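Local coordinates for protein taurocyamine kinase (Schistosoma mansoni, PDB 4WOD) that reversibly transfers phosphate between ATP and the guanidino compound taurocyamine, acting as a magnesium-dependent phosphagen kinase, at residues 79-84 and 90-95; 298-303 and 343-348; 539-544 and 568-573; 588-593 and 608-613. The protein carries 4 engineered substitutions. One frame throughout, in Å; residues are numbered along the deposited sequence.

Overall arrangement
Contacts 1 and 2 lie in the first of the two approximate repeats, contacts 3 and 4 in the second. Contact 1, about 24 Å centre to centre from contact 2, folds a loop back onto a helix near the bound arginine. Contact 2 sets the turn into edge strand 302-306 of the first antiparallel sheet against the long helix 331-355; both are partly buried. Contacts 3 and 4 are buried, their centres about 16 Å apart, and each sets a helix on a strand of the second antiparallel sheet. Chemistry varies with place: contacts 1 and 4 are wholly apolar, whereas contacts 2 and 3 each bring a histidine ring against aliphatic groups, and contact 3 adds a water bridge.

Contact 1: residues 79-84 and 90-95; sequences AVIADY and GKIQHP
Ile92 reaches back from the loop that follows helix 74-84 and lays its CD1 against Ile81 and Ala82 in the last turns of that helix. The motif is a helix end closed over by its own following chain, in a phosphagen kinase N-terminal domain, with an inverse gamma turn centred on Lys91 and a weak bond from Ile92 N to Gly90 O (3.1 Å). In Ile92 the CG1 branch stands anti to the carbonyl carbon (chi1 -46°) and chi2 is extended at 170°, which carries CD1 out to the helix as the single touching tip. It comes 4.0 Å from Ile81 CG2, the two side chains crossing at about a right angle. On Ile81 it is the short branch that touches: CG2 lies anti to the backbone N, while CG1 takes the place beside that N. The same CD1 methyl also rests over the helix backbone, 4.1 Å from Ala82 N. Two residues beyond Ala82, Tyr84 touches the bound arginine, so the helix carrying this contact also borders the ligand pocket; Asp83 makes a salt bridge to Lys25. Nearer the surface, Gly90, at positive phi, presents its CA 3.9 Å from Ala82 CB.

Contact 2: residues 298-303 and 343-348; sequences EKHGIQ and RALLEL
His300 and Ile302 meet Ala344 and Leu345 where a Schellman motif ends helix 293-299 and the chain turns into strand 302-306, an edge strand of the first antiparallel sheet of the catalytic domain. Gly301, at positive phi, is the C-prime residue of that motif, and the tight reversal lets residues on both sides of it face the long helix 331-355. The aliphatic part of the contact belongs to Leu345 and Ile302, whose side chains slide past each other in opposite directions. Leu345 CD1 settles against the branch point of the isoleucine, 3.8 Å from Ile302 CG2 and 3.9 Å from Ile302 CB. The ring contacts come next: the other leucine methyl approaches the imidazole obliquely, with Leu345 CD2 3.8 Å from His300 ND1, so the two methyls of one leucine are shared between the turn and the strand. No hydrogen bond crosses the contact. His300 ND1 bonds back to Ile296 O in the preceding helix, which helps fix the rotation of the ring, and Tyr371 of helix 369-376 also touches it. On the long helix, Arg343 NE meets Glu347 OE2 in a salt bridge one turn apart, at 3.1 Å. On the same side of the imidazole as the leucine methyl, Ala344 CB packs obliquely, 3.6 Å from His300 CD2.

Contact 3: residues 539-544 and 568-573; sequences KQLVED and RGIFHN
Leu541 extends from helix 535-543 to the imidazole of His572, its CD2 lying at the ring edge, near the ring plane, 4.1 Å from His572 NE2. The same methyl makes a looser contact with the strand, 4.5 Å from Ile570 CG2, so one branch of the leucine spans two alternate residues that point to the same face of strand 569-573. This is a helix laid over the second antiparallel sheet of the catalytic domain, and the neighbouring strand 525-529 shares in it through Tyr528, which touches Leu541 and meets the His572 ring with the planes at about 45°. With chi1 at 62°, CG of His572 sits between its backbone N and carbonyl carbon, and the ring bends back over its own chain. There His572 ND1 donates to Asn573 O at 2.7 Å, approaching from above the carbonyl plane, which restrains the rotation of the imidazole. The far nitrogen joins the helix end through a water: the water donates to Asp544 OD2 (2.9 Å) and lies 3.2 Å from His572 NE2. Asp544 is also held by a salt bridge to Lys576. Since ND1, as donor to Asn573 O, should carry a proton, Asp544 OD2, 5.2 Å from His572 NE2, could favour a positively charged ring, though partly offset by Lys576.

Contact 4: residues 588-593 and 608-613; sequences MRIISM and EGINAI
Ile613 of helix 599-614 drops between Met588 and Ile590 of strand 588-595, a helix-on-sheet layer in which the helix returns against the strand it follows. The two short axes approach to 9.3 Å, and their N-to-C directions make an angle of 146°, so the helix runs roughly back along the strand. Met588 and Ile590 are two apart and offer knobs on the same face, with Arg589 between them turned to the other face, where it makes a cation-pi contact with Trp581 and a salt bridge with Glu584. Ile613 uses a different branch for each knob. Its CD1 meets Ile590 CD1 tip to tip at 3.9 Å, while its CG2 lies along the thioether, 3.9 Å from Met588 SD, the two side chains sliding past each other in opposite directions. A bend at the last torsion of Met588 (chi3 -72°) turns CE as well toward this branch. One helical turn back, Gly609 keeps the helix surface low opposite Ile590, whose CG2 stands 5.4 Å from Gly609 CA. The same methyl leans on the flank of the next helix residue, with Ile590 CG2 4.4 Å from Ile610 CG1.

Contact 1: residues 79-84 and 90-95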
loop_
_atom_site.group_PDB
_atom_site.type_symbol
_atom_site.label_atom_id
_atom_site.label_comp_id
_atom_site.label_asym_id
_atom_site.label_seq_id
_atom_site.Cartn_x
_atom_site.Cartn_y
_atom_site.Cartn_z
ATOM N N ALA A 79 22.134 10.936 -6.305
ATOM C CA ALA A 79 20.767 10.937 -6.797
ATOM C C ALA A 79 20.047 9.663 -6.363
ATOM O O ALA A 79 18.922 9.726 -5.849
ATOM C CB ALA A 79 20.748 11.089 -8.311
ATOM N N VAL A 80 20.702 8.510 -6.535
ATOM C CA VAL A 80 20.116 7.228 -6.143
ATOM C C VAL A 80 19.851 7.152 -4.632
ATOM O O VAL A 80 18.803 6.674 -4.179
ATOM C CB VAL A 80 21.042 6.048 -6.569
ATOM C CG1 VAL A 80 20.610 4.746 -5.922
ATOM C CG2 VAL A 80 21.088 5.922 -8.097
ATOM N N ILE A 81 20.823 7.616 -3.861
ATOM C CA ILE A 81 20.781 7.516 -2.405
ATOM C C ILE A 81 19.710 8.435 -1.832
ATOM O O ILE A 81 18.912 8.018 -0.986
ATOM C CB ILE A 81 22.171 7.849 -1.796
ATOM C CG1 ILE A 81 23.159 6.714 -2.083
ATOM C CG2 ILE A 81 22.073 8.106 -0.296
ATOM C CD1 ILE A 81 24.627 7.122 -1.905
ATOM N N ALA A 82 19.686 9.681 -2.307
ATOM C CA ALA A 82 18.672 10.652 -1.896
ATOM C C ALA A 82 17.265 10.117 -2.173
ATOM O O ALA A 82 16.378 10.231 -1.345
ATOM C CB ALA A 82 18.888 11.995 -2.600
ATOM N N ASP A 83 17.087 9.493 -3.326
ATOM C CA ASP A 83 15.815 8.898 -3.700
ATOM C C ASP A 83 15.422 7.710 -2.791
ATOM O O ASP A 83 14.339 7.721 -2.175
ATOM C CB ASP A 83 15.885 8.469 -5.172
ATOM C CG ASP A 83 14.512 8.252 -5.792
ATOM O OD1 ASP A 83 13.620 7.698 -5.112
ATOM O OD2 ASP A 83 14.326 8.637 -6.971
ATOM N N TYR A 84 16.297 6.701 -2.699
ATOM C CA TYR A 84 16.016 5.494 -1.923
ATOM C C TYR A 84 15.801 5.776 -0.438
ATOM O O TYR A 84 14.889 5.222 0.198
ATOM C CB TYR A 84 17.152 4.469 -2.076
ATOM C CG TYR A 84 16.859 3.172 -1.350
ATOM C CD1 TYR A 84 16.055 2.195 -1.925
ATOM C CD2 TYR A 84 17.369 2.936 -0.083
ATOM C CE1 TYR A 84 15.775 1.016 -1.250
ATOM C CE2 TYR A 84 17.095 1.771 0.587
ATOM C CZ TYR A 84 16.305 0.819 0.002
ATOM O OH TYR A 84 16.042 -0.338 0.689
ATOM N N GLY A 90 17.813 16.314 -1.093
ATOM C CA GLY A 90 19.052 15.703 -1.528
ATOM C C GLY A 90 20.182 16.155 -0.628
ATOM O O GLY A 90 21.340 16.183 -1.033
ATOM N N LYS A 91 19.831 16.512 0.607
ATOM C CA LYS A 91 20.790 17.036 1.579
ATOM C C LYS A 91 21.354 15.904 2.423
ATOM O O LYS A 91 21.175 15.865 3.642
ATOM C CB LYS A 91 20.127 18.083 2.475
ATOM C CG LYS A 91 21.101 19.067 3.095
ATOM C CD LYS A 91 20.399 20.011 4.064
ATOM C CE LYS A 91 20.480 21.458 3.591
ATOM N NZ LYS A 91 19.936 22.404 4.610
ATOM N N ILE A 92 22.027 14.971 1.767
ATOM C CA ILE A 92 22.450 13.750 2.429
ATOM C C ILE A 92 23.446 14.039 3.534
ATOM O O ILE A 92 24.447 14.700 3.310
ATOM C CB ILE A 92 23.065 12.777 1.427
ATOM C CG1 ILE A 92 22.181 12.703 0.177
ATOM C CG2 ILE A 92 23.244 11.412 2.072
ATOM C CD1 ILE A 92 22.817 11.959 -0.971
ATOM N N GLN A 93 23.161 13.565 4.741
ATOM C CA GLN A 93 24.128 13.725 5.821
ATOM C C GLN A 93 23.960 12.606 6.832
ATOM O O GLN A 93 22.928 11.933 6.863
ATOM C CB GLN A 93 23.985 15.101 6.486
ATOM C CG GLN A 93 22.644 15.361 7.152
ATOM C CD GLN A 93 22.551 16.777 7.731
ATOM O OE1 GLN A 93 23.361 17.176 8.574
ATOM N NE2 GLN A 93 21.562 17.541 7.269
ATOM N N HIS A 94 24.982 12.384 7.641
ATOM C CA HIS A 94 24.908 11.323 8.634
ATOM C C HIS A 94 25.716 11.677 9.875
ATOM O O HIS A 94 26.867 12.104 9.761
ATOM C CB HIS A 94 25.411 10.000 8.045
ATOM C CG HIS A 94 25.101 8.825 8.908
ATOM N ND1 HIS A 94 23.841 8.275 8.977
ATOM C CD2 HIS A 94 25.868 8.124 9.774
ATOM C CE1 HIS A 94 23.846 7.278 9.836
ATOM N NE2 HIS A 94 25.067 7.157 10.325
ATOM N N PRO A 95 25.140 11.451 11.070
ATOM C CA PRO A 95 25.857 11.791 12.307
ATOM C C PRO A 95 26.984 10.819 12.654
ATOM O O PRO A 95 27.020 9.710 12.126
ATOM C CB PRO A 95 24.752 11.731 13.372
ATOM C CG PRO A 95 23.804 10.739 12.863
ATOM C CD PRO A 95 23.816 10.865 11.342
#

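Contact 2: residues 298-303 and 343-348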
loop_
_atom_site.group_PDB
_atom_site.type_symbol
_atom_site.label_atom_id
_atom_site.label_comp_id
_atom_site.label_asym_id
_atom_site.label_seq_id
_atom_site.Cartn_x
_atom_site.Cartn_y
_atom_site.Cartn_z
ATOM N N GLU A 298 5.094 1.242 8.137
ATOM C CA GLU A 298 5.869 2.403 7.743
ATOM C C GLU A 298 5.579 3.622 8.626
ATOM O O GLU A 298 6.485 4.391 8.945
ATOM C CB GLU A 298 5.605 2.749 6.276
ATOM C CG GLU A 298 6.009 4.170 5.918
ATOM C CD GLU A 298 5.803 4.485 4.450
ATOM O OE1 GLU A 298 4.776 4.033 3.885
ATOM O OE2 GLU A 298 6.668 5.186 3.867
ATOM N N LYS A 299 4.331 3.774 9.053
ATOM C CA LYS A 299 3.968 4.930 9.851
ATOM C C LYS A 299 4.542 4.804 11.267
ATOM O O LYS A 299 4.723 5.799 11.968
ATOM C CB LYS A 299 2.447 5.105 9.889
ATOM C CG LYS A 299 2.001 6.275 10.743
ATOM C CD LYS A 299 0.804 6.986 10.140
ATOM C CE LYS A 299 0.578 8.315 10.832
ATOM N NZ LYS A 299 1.802 9.162 10.784
ATOM N N HIS A 300 4.840 3.578 11.680
ATOM C CA HIS A 300 5.514 3.348 12.954
ATOM C C HIS A 300 7.033 3.180 12.805
ATOM O O HIS A 300 7.713 2.761 13.743
ATOM C CB HIS A 300 4.903 2.135 13.646
ATOM C CG HIS A 300 3.505 2.368 14.124
ATOM N ND1 HIS A 300 2.396 2.113 13.343
ATOM C CD2 HIS A 300 3.035 2.866 15.293
ATOM C CE1 HIS A 300 1.304 2.428 14.021
ATOM N NE2 HIS A 300 1.666 2.889 15.205
ATOM N N GLY A 301 7.562 3.524 11.630
ATOM C CA GLY A 301 9.001 3.491 11.400
ATOM C C GLY A 301 9.519 2.081 11.186
ATOM O O GLY A 301 10.688 1.796 11.425
ATOM N N ILE A 302 8.636 1.198 10.731
ATOM C CA ILE A 302 8.948 -0.211 10.620
ATOM C C ILE A 302 8.787 -0.707 9.177
ATOM O O ILE A 302 7.855 -0.306 8.463
ATOM C CB ILE A 302 8.058 -1.059 11.573
ATOM C CG1 ILE A 302 8.381 -0.730 13.037
ATOM C CG2 ILE A 302 8.283 -2.564 11.368
ATOM C CD1 ILE A 302 9.831 -1.013 13.423
ATOM N N GLN A 303 9.718 -1.562 8.764
ATOM C CA GLN A 303 9.654 -2.263 7.483
ATOM C C GLN A 303 9.386 -3.755 7.708
ATOM O O GLN A 303 10.167 -4.427 8.371
ATOM C CB GLN A 303 10.972 -2.069 6.726
ATOM C CG GLN A 303 11.180 -3.035 5.557
ATOM C CD GLN A 303 10.583 -2.516 4.267
ATOM O OE1 GLN A 303 9.748 -1.609 4.277
ATOM N NE2 GLN A 303 11.012 -3.084 3.143
ATOM N N ARG A 343 7.074 -2.401 19.270
ATOM C CA ARG A 343 6.241 -2.450 20.461
ATOM C C ARG A 343 4.795 -2.001 20.137
ATOM O O ARG A 343 3.843 -2.704 20.471
ATOM C CB ARG A 343 6.835 -1.585 21.580
ATOM C CG ARG A 343 5.826 -1.348 22.692
ATOM C CD ARG A 343 6.381 -0.504 23.835
ATOM N NE ARG A 343 5.427 -0.504 24.943
ATOM C CZ ARG A 343 5.664 0.018 26.144
ATOM N NH1 ARG A 343 6.841 0.575 26.403
ATOM N NH2 ARG A 343 4.732 -0.040 27.093
ATOM N N ALA A 344 4.642 -0.865 19.451
ATOM C CA ALA A 344 3.320 -0.398 19.030
ATOM C C ALA A 344 2.580 -1.433 18.167
ATOM O O ALA A 344 1.369 -1.638 18.313
ATOM C CB ALA A 344 3.434 0.946 18.257
ATOM N N LEU A 345 3.302 -2.066 17.252
ATOM C CA LEU A 345 2.672 -3.026 16.343
ATOM C C LEU A 345 2.228 -4.294 17.067
ATOM O O LEU A 345 1.151 -4.837 16.795
ATOM C CB LEU A 345 3.622 -3.384 15.207
ATOM C CG LEU A 345 4.051 -2.269 14.254
ATOM C CD1 LEU A 345 5.026 -2.834 13.224
ATOM C CD2 LEU A 345 2.812 -1.639 13.576
ATOM N N LEU A 346 3.054 -4.769 17.989
ATOM C CA LEU A 346 2.699 -5.959 18.745
ATOM C C LEU A 346 1.538 -5.643 19.699
ATOM O O LEU A 346 0.640 -6.477 19.897
ATOM C CB LEU A 346 3.926 -6.512 19.503
ATOM C CG LEU A 346 5.106 -7.024 18.666
ATOM C CD1 LEU A 346 6.284 -7.326 19.564
ATOM C CD2 LEU A 346 4.764 -8.253 17.811
ATOM N N GLU A 347 1.542 -4.444 20.283
ATOM C CA GLU A 347 0.413 -4.019 21.120
ATOM C C GLU A 347 -0.875 -3.971 20.278
ATOM O O GLU A 347 -1.960 -4.344 20.743
ATOM C CB GLU A 347 0.680 -2.655 21.762
ATOM C CG GLU A 347 1.638 -2.698 22.939
ATOM C CD GLU A 347 2.012 -1.315 23.467
ATOM O OE1 GLU A 347 1.867 -0.325 22.734
ATOM O OE2 GLU A 347 2.473 -1.217 24.617
ATOM N N LEU A 348 -0.740 -3.546 19.024
ATOM C CA LEU A 348 -1.893 -3.502 18.129
ATOM C C LEU A 348 -2.373 -4.909 17.752
ATOM O O LEU A 348 -3.581 -5.143 17.634
ATOM C CB LEU A 348 -1.565 -2.683 16.881
ATOM C CG LEU A 348 -2.743 -2.322 15.975
ATOM C CD1 LEU A 348 -3.859 -1.693 16.790
ATOM C CD2 LEU A 348 -2.283 -1.369 14.882
#

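Contact 3: residues 539-544 and 568-573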
loop_
_atom_site.group_PDB
_atom_site.type_symbol
_atom_site.label_atom_id
_atom_site.label_comp_id
_atom_site.label_asym_id
_atom_site.label_seq_id
_atom_site.Cartn_x
_atom_site.Cartn_y
_atom_site.Cartn_z
ATOM N N LYS A 539 -7.361 -5.715 -21.744
ATOM C CA LYS A 539 -6.780 -4.546 -22.421
ATOM C C LYS A 539 -7.847 -3.555 -22.864
ATOM O O LYS A 539 -7.733 -2.343 -22.658
ATOM C CB LYS A 539 -5.978 -4.959 -23.661
ATOM C CG LYS A 539 -4.849 -5.944 -23.439
ATOM C CD LYS A 539 -4.059 -6.171 -24.742
ATOM C CE LYS A 539 -4.902 -5.862 -25.995
ATOM N NZ LYS A 539 -5.231 -7.049 -26.842
ATOM N N GLN A 540 -8.885 -4.089 -23.495
ATOM C CA GLN A 540 -9.943 -3.262 -24.051
ATOM C C GLN A 540 -10.719 -2.517 -22.969
ATOM O O GLN A 540 -11.186 -1.394 -23.189
ATOM C CB GLN A 540 -10.900 -4.109 -24.880
ATOM C CG GLN A 540 -11.825 -3.265 -25.719
ATOM C CD GLN A 540 -11.077 -2.186 -26.486
ATOM O OE1 GLN A 540 -10.277 -2.474 -27.384
ATOM N NE2 GLN A 540 -11.331 -0.933 -26.133
ATOM N N LEU A 541 -10.865 -3.148 -21.807
ATOM C CA LEU A 541 -11.534 -2.505 -20.686
ATOM C C LEU A 541 -10.715 -1.298 -20.241
ATOM O O LEU A 541 -11.268 -0.227 -19.980
ATOM C CB LEU A 541 -11.727 -3.488 -19.530
ATOM C CG LEU A 541 -12.887 -4.461 -19.721
ATOM C CD1 LEU A 541 -12.883 -5.538 -18.641
ATOM C CD2 LEU A 541 -14.200 -3.685 -19.738
ATOM N N VAL A 542 -9.395 -1.476 -20.171
ATOM C CA VAL A 542 -8.497 -0.385 -19.798
ATOM C C VAL A 542 -8.520 0.713 -20.858
ATOM O O VAL A 542 -8.616 1.892 -20.524
ATOM C CB VAL A 542 -7.036 -0.857 -19.601
ATOM C CG1 VAL A 542 -6.175 0.311 -19.105
ATOM C CG2 VAL A 542 -6.961 -2.026 -18.614
ATOM N N GLU A 543 -8.437 0.319 -22.126
ATOM C CA GLU A 543 -8.571 1.262 -23.238
ATOM C C GLU A 543 -9.808 2.159 -23.117
ATOM O O GLU A 543 -9.745 3.368 -23.353
ATOM C CB GLU A 543 -8.639 0.512 -24.572
ATOM C CG GLU A 543 -7.942 1.235 -25.723
ATOM C CD GLU A 543 -8.572 0.943 -27.089
ATOM O OE1 GLU A 543 -9.763 0.550 -27.146
ATOM O OE2 GLU A 543 -7.860 1.085 -28.106
ATOM N N ASP A 544 -10.940 1.559 -22.763
ATOM C CA ASP A 544 -12.194 2.300 -22.670
ATOM C C ASP A 544 -12.313 3.072 -21.361
ATOM O O ASP A 544 -13.361 3.635 -21.077
ATOM C CB ASP A 544 -13.390 1.355 -22.803
ATOM C CG ASP A 544 -13.508 0.757 -24.184
ATOM O OD1 ASP A 544 -12.965 1.360 -25.130
ATOM O OD2 ASP A 544 -14.148 -0.303 -24.325
ATOM N N ARG A 568 -15.291 -9.778 -8.039
ATOM C CA ARG A 568 -15.396 -8.486 -8.711
ATOM C C ARG A 568 -15.454 -8.641 -10.231
ATOM O O ARG A 568 -14.866 -9.565 -10.784
ATOM C CB ARG A 568 -14.214 -7.568 -8.379
ATOM C CG ARG A 568 -14.237 -6.910 -6.997
ATOM C CD ARG A 568 -13.856 -7.893 -5.912
ATOM N NE ARG A 568 -13.443 -7.210 -4.688
ATOM C CZ ARG A 568 -12.667 -7.751 -3.755
ATOM N NH1 ARG A 568 -12.190 -8.989 -3.915
ATOM N NH2 ARG A 568 -12.350 -7.045 -2.678
ATOM N N GLY A 569 -16.130 -7.712 -10.906
ATOM C CA GLY A 569 -16.184 -7.764 -12.357
ATOM C C GLY A 569 -16.937 -6.599 -12.963
ATOM O O GLY A 569 -17.535 -5.792 -12.258
ATOM N N ILE A 570 -16.882 -6.516 -14.289
ATOM C CA ILE A 570 -17.564 -5.490 -15.043
ATOM C C ILE A 570 -18.434 -6.157 -16.099
ATOM O O ILE A 570 -17.970 -7.041 -16.817
ATOM C CB ILE A 570 -16.568 -4.517 -15.726
ATOM C CG1 ILE A 570 -15.666 -3.845 -14.679
ATOM C CG2 ILE A 570 -17.325 -3.454 -16.553
ATOM C CD1 ILE A 570 -14.561 -3.003 -15.285
ATOM N N PHE A 571 -19.689 -5.714 -16.183
ATOM C CA PHE A 571 -20.633 -6.131 -17.223
ATOM C C PHE A 571 -20.937 -4.932 -18.121
ATOM O O PHE A 571 -21.058 -3.813 -17.643
ATOM C CB PHE A 571 -21.932 -6.664 -16.593
ATOM C CG PHE A 571 -23.048 -6.929 -17.587
ATOM C CD1 PHE A 571 -23.161 -8.161 -18.201
ATOM C CD2 PHE A 571 -23.999 -5.950 -17.869
ATOM C CE1 PHE A 571 -24.183 -8.416 -19.114
ATOM C CE2 PHE A 571 -25.040 -6.194 -18.778
ATOM C CZ PHE A 571 -25.126 -7.430 -19.398
ATOM N N HIS A 572 -21.049 -5.152 -19.426
ATOM C CA HIS A 572 -21.693 -4.144 -20.249
ATOM C C HIS A 572 -22.280 -4.751 -21.510
ATOM O O HIS A 572 -21.930 -5.865 -21.903
ATOM C CB HIS A 572 -20.733 -2.985 -20.594
ATOM C CG HIS A 572 -19.518 -3.378 -21.383
ATOM N ND1 HIS A 572 -19.585 -3.966 -22.630
ATOM C CD2 HIS A 572 -18.198 -3.216 -21.115
ATOM C CE1 HIS A 572 -18.360 -4.173 -23.084
ATOM N NE2 HIS A 572 -17.500 -3.725 -22.185
ATOM N N ASN A 573 -23.185 -4.004 -22.134
ATOM C CA ASN A 573 -23.749 -4.432 -23.402
ATOM C C ASN A 573 -22.748 -4.120 -24.519
ATOM O O ASN A 573 -21.689 -3.516 -24.275
ATOM C CB ASN A 573 -25.115 -3.768 -23.658
ATOM C CG ASN A 573 -25.068 -2.236 -23.644
ATOM O OD1 ASN A 573 -24.021 -1.626 -23.440
ATOM N ND2 ASN A 573 -26.225 -1.612 -23.881
HETATM O O HOH W 1 -14.538 -2.695 -22.799
#

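Contact 4: residues 588-593 and 608-613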
loop_
_atom_site.group_PDB
_atom_site.type_symbol
_atom_site.label_atom_id
_atom_site.label_comp_id
_atom_site.label_asym_id
_atom_site.label_seq_id
_atom_site.Cartn_x
_atom_site.Cartn_y
_atom_site.Cartn_z
ATOM N N MET A 588 -23.563 -3.377 -6.274
ATOM C CA MET A 588 -23.657 -2.981 -7.687
ATOM C C MET A 588 -23.673 -1.478 -7.889
ATOM O O MET A 588 -24.255 -0.733 -7.097
ATOM C CB MET A 588 -24.914 -3.558 -8.333
ATOM C CG MET A 588 -24.931 -5.040 -8.550
ATOM S SD MET A 588 -26.551 -5.466 -9.286
ATOM C CE MET A 588 -27.650 -5.239 -7.907
ATOM N N ARG A 589 -23.040 -1.035 -8.970
ATOM C CA ARG A 589 -23.269 0.299 -9.497
ATOM C C ARG A 589 -23.843 0.015 -10.881
ATOM O O ARG A 589 -23.195 -0.651 -11.679
ATOM C CB ARG A 589 -21.977 1.148 -9.542
ATOM C CG ARG A 589 -22.190 2.573 -10.065
ATOM C CD ARG A 589 -20.985 3.543 -9.876
ATOM N NE ARG A 589 -19.689 2.871 -9.724
ATOM C CZ ARG A 589 -18.686 2.956 -10.600
ATOM N NH1 ARG A 589 -18.822 3.668 -11.711
ATOM N NH2 ARG A 589 -17.545 2.317 -10.378
ATOM N N ILE A 590 -25.087 0.431 -11.116
ATOM C CA ILE A 590 -25.757 0.186 -12.395
ATOM C C ILE A 590 -25.794 1.491 -13.190
ATOM O O ILE A 590 -26.297 2.498 -12.708
ATOM C CB ILE A 590 -27.191 -0.355 -12.201
ATOM C CG1 ILE A 590 -27.178 -1.600 -11.303
ATOM C CG2 ILE A 590 -27.863 -0.667 -13.566
ATOM C CD1 ILE A 590 -28.575 -2.018 -10.840
ATOM N N ILE A 591 -25.278 1.453 -14.417
ATOM C CA ILE A 591 -24.945 2.673 -15.155
ATOM C C ILE A 591 -25.538 2.688 -16.550
ATOM O O ILE A 591 -25.430 1.710 -17.266
ATOM C CB ILE A 591 -23.401 2.828 -15.301
ATOM C CG1 ILE A 591 -22.713 2.851 -13.932
ATOM C CG2 ILE A 591 -23.023 4.076 -16.099
ATOM C CD1 ILE A 591 -21.344 2.185 -13.968
ATOM N N SER A 592 -26.154 3.799 -16.933
ATOM C CA SER A 592 -26.571 3.975 -18.324
ATOM C C SER A 592 -25.888 5.220 -18.851
ATOM O O SER A 592 -25.813 6.214 -18.146
ATOM C CB SER A 592 -28.090 4.091 -18.442
ATOM O OG SER A 592 -28.483 4.204 -19.810
ATOM N N MET A 593 -25.387 5.176 -20.081
ATOM C CA MET A 593 -24.758 6.353 -20.646
ATOM C C MET A 593 -24.681 6.292 -22.166
ATOM O O MET A 593 -24.793 5.222 -22.755
ATOM C CB MET A 593 -23.348 6.525 -20.074
ATOM C CG MET A 593 -22.414 5.403 -20.493
ATOM S SD MET A 593 -20.692 5.643 -20.017
ATOM C CE MET A 593 -20.769 5.684 -18.241
ATOM N N GLU A 608 -35.077 0.424 -16.970
ATOM C CA GLU A 608 -35.439 -0.884 -17.463
ATOM C C GLU A 608 -34.397 -1.917 -17.045
ATOM O O GLU A 608 -34.742 -3.061 -16.757
ATOM C CB GLU A 608 -35.596 -0.853 -18.980
ATOM C CG GLU A 608 -36.843 -0.098 -19.422
ATOM C CD GLU A 608 -36.874 0.136 -20.916
ATOM O OE1 GLU A 608 -35.906 -0.273 -21.607
ATOM O OE2 GLU A 608 -37.859 0.745 -21.389
ATOM N N GLY A 609 -33.135 -1.498 -16.967
ATOM C CA GLY A 609 -32.080 -2.385 -16.518
ATOM C C GLY A 609 -32.158 -2.710 -15.035
ATOM O O GLY A 609 -31.878 -3.830 -14.600
ATOM N N ILE A 610 -32.508 -1.706 -14.246
ATOM C CA ILE A 610 -32.643 -1.902 -12.799
ATOM C C ILE A 610 -33.768 -2.895 -12.519
ATOM O O ILE A 610 -33.611 -3.854 -11.739
ATOM C CB ILE A 610 -32.945 -0.575 -12.058
ATOM C CG1 ILE A 610 -31.869 0.492 -12.315
ATOM C CG2 ILE A 610 -33.128 -0.822 -10.548
ATOM C CD1 ILE A 610 -32.219 1.836 -11.679
ATOM N N ASN A 611 -34.903 -2.666 -13.169
ATOM C CA ASN A 611 -36.037 -3.558 -13.029
ATOM C C ASN A 611 -35.710 -4.997 -13.437
ATOM O O ASN A 611 -36.103 -5.928 -12.756
ATOM C CB ASN A 611 -37.229 -3.028 -13.829
ATOM C CG ASN A 611 -37.854 -1.804 -13.182
ATOM O OD1 ASN A 611 -37.688 -1.571 -11.978
ATOM N ND2 ASN A 611 -38.566 -1.009 -13.973
ATOM N N ALA A 612 -34.983 -5.169 -14.544
ATOM C CA ALA A 612 -34.634 -6.504 -15.033
ATOM C C ALA A 612 -33.725 -7.252 -14.040
ATOM O O ALA A 612 -33.929 -8.425 -13.748
ATOM C CB ALA A 612 -33.959 -6.403 -16.405
ATOM N N ILE A 613 -32.718 -6.556 -13.535
ATOM C CA ILE A 613 -31.838 -7.125 -12.547
ATOM C C ILE A 613 -32.626 -7.496 -11.283
ATOM O O ILE A 613 -32.391 -8.567 -10.687
ATOM C CB ILE A 613 -30.688 -6.155 -12.233
ATOM C CG1 ILE A 613 -29.832 -5.967 -13.494
ATOM C CG2 ILE A 613 -29.835 -6.681 -11.064
ATOM C CD1 ILE A 613 -28.725 -4.962 -13.358
#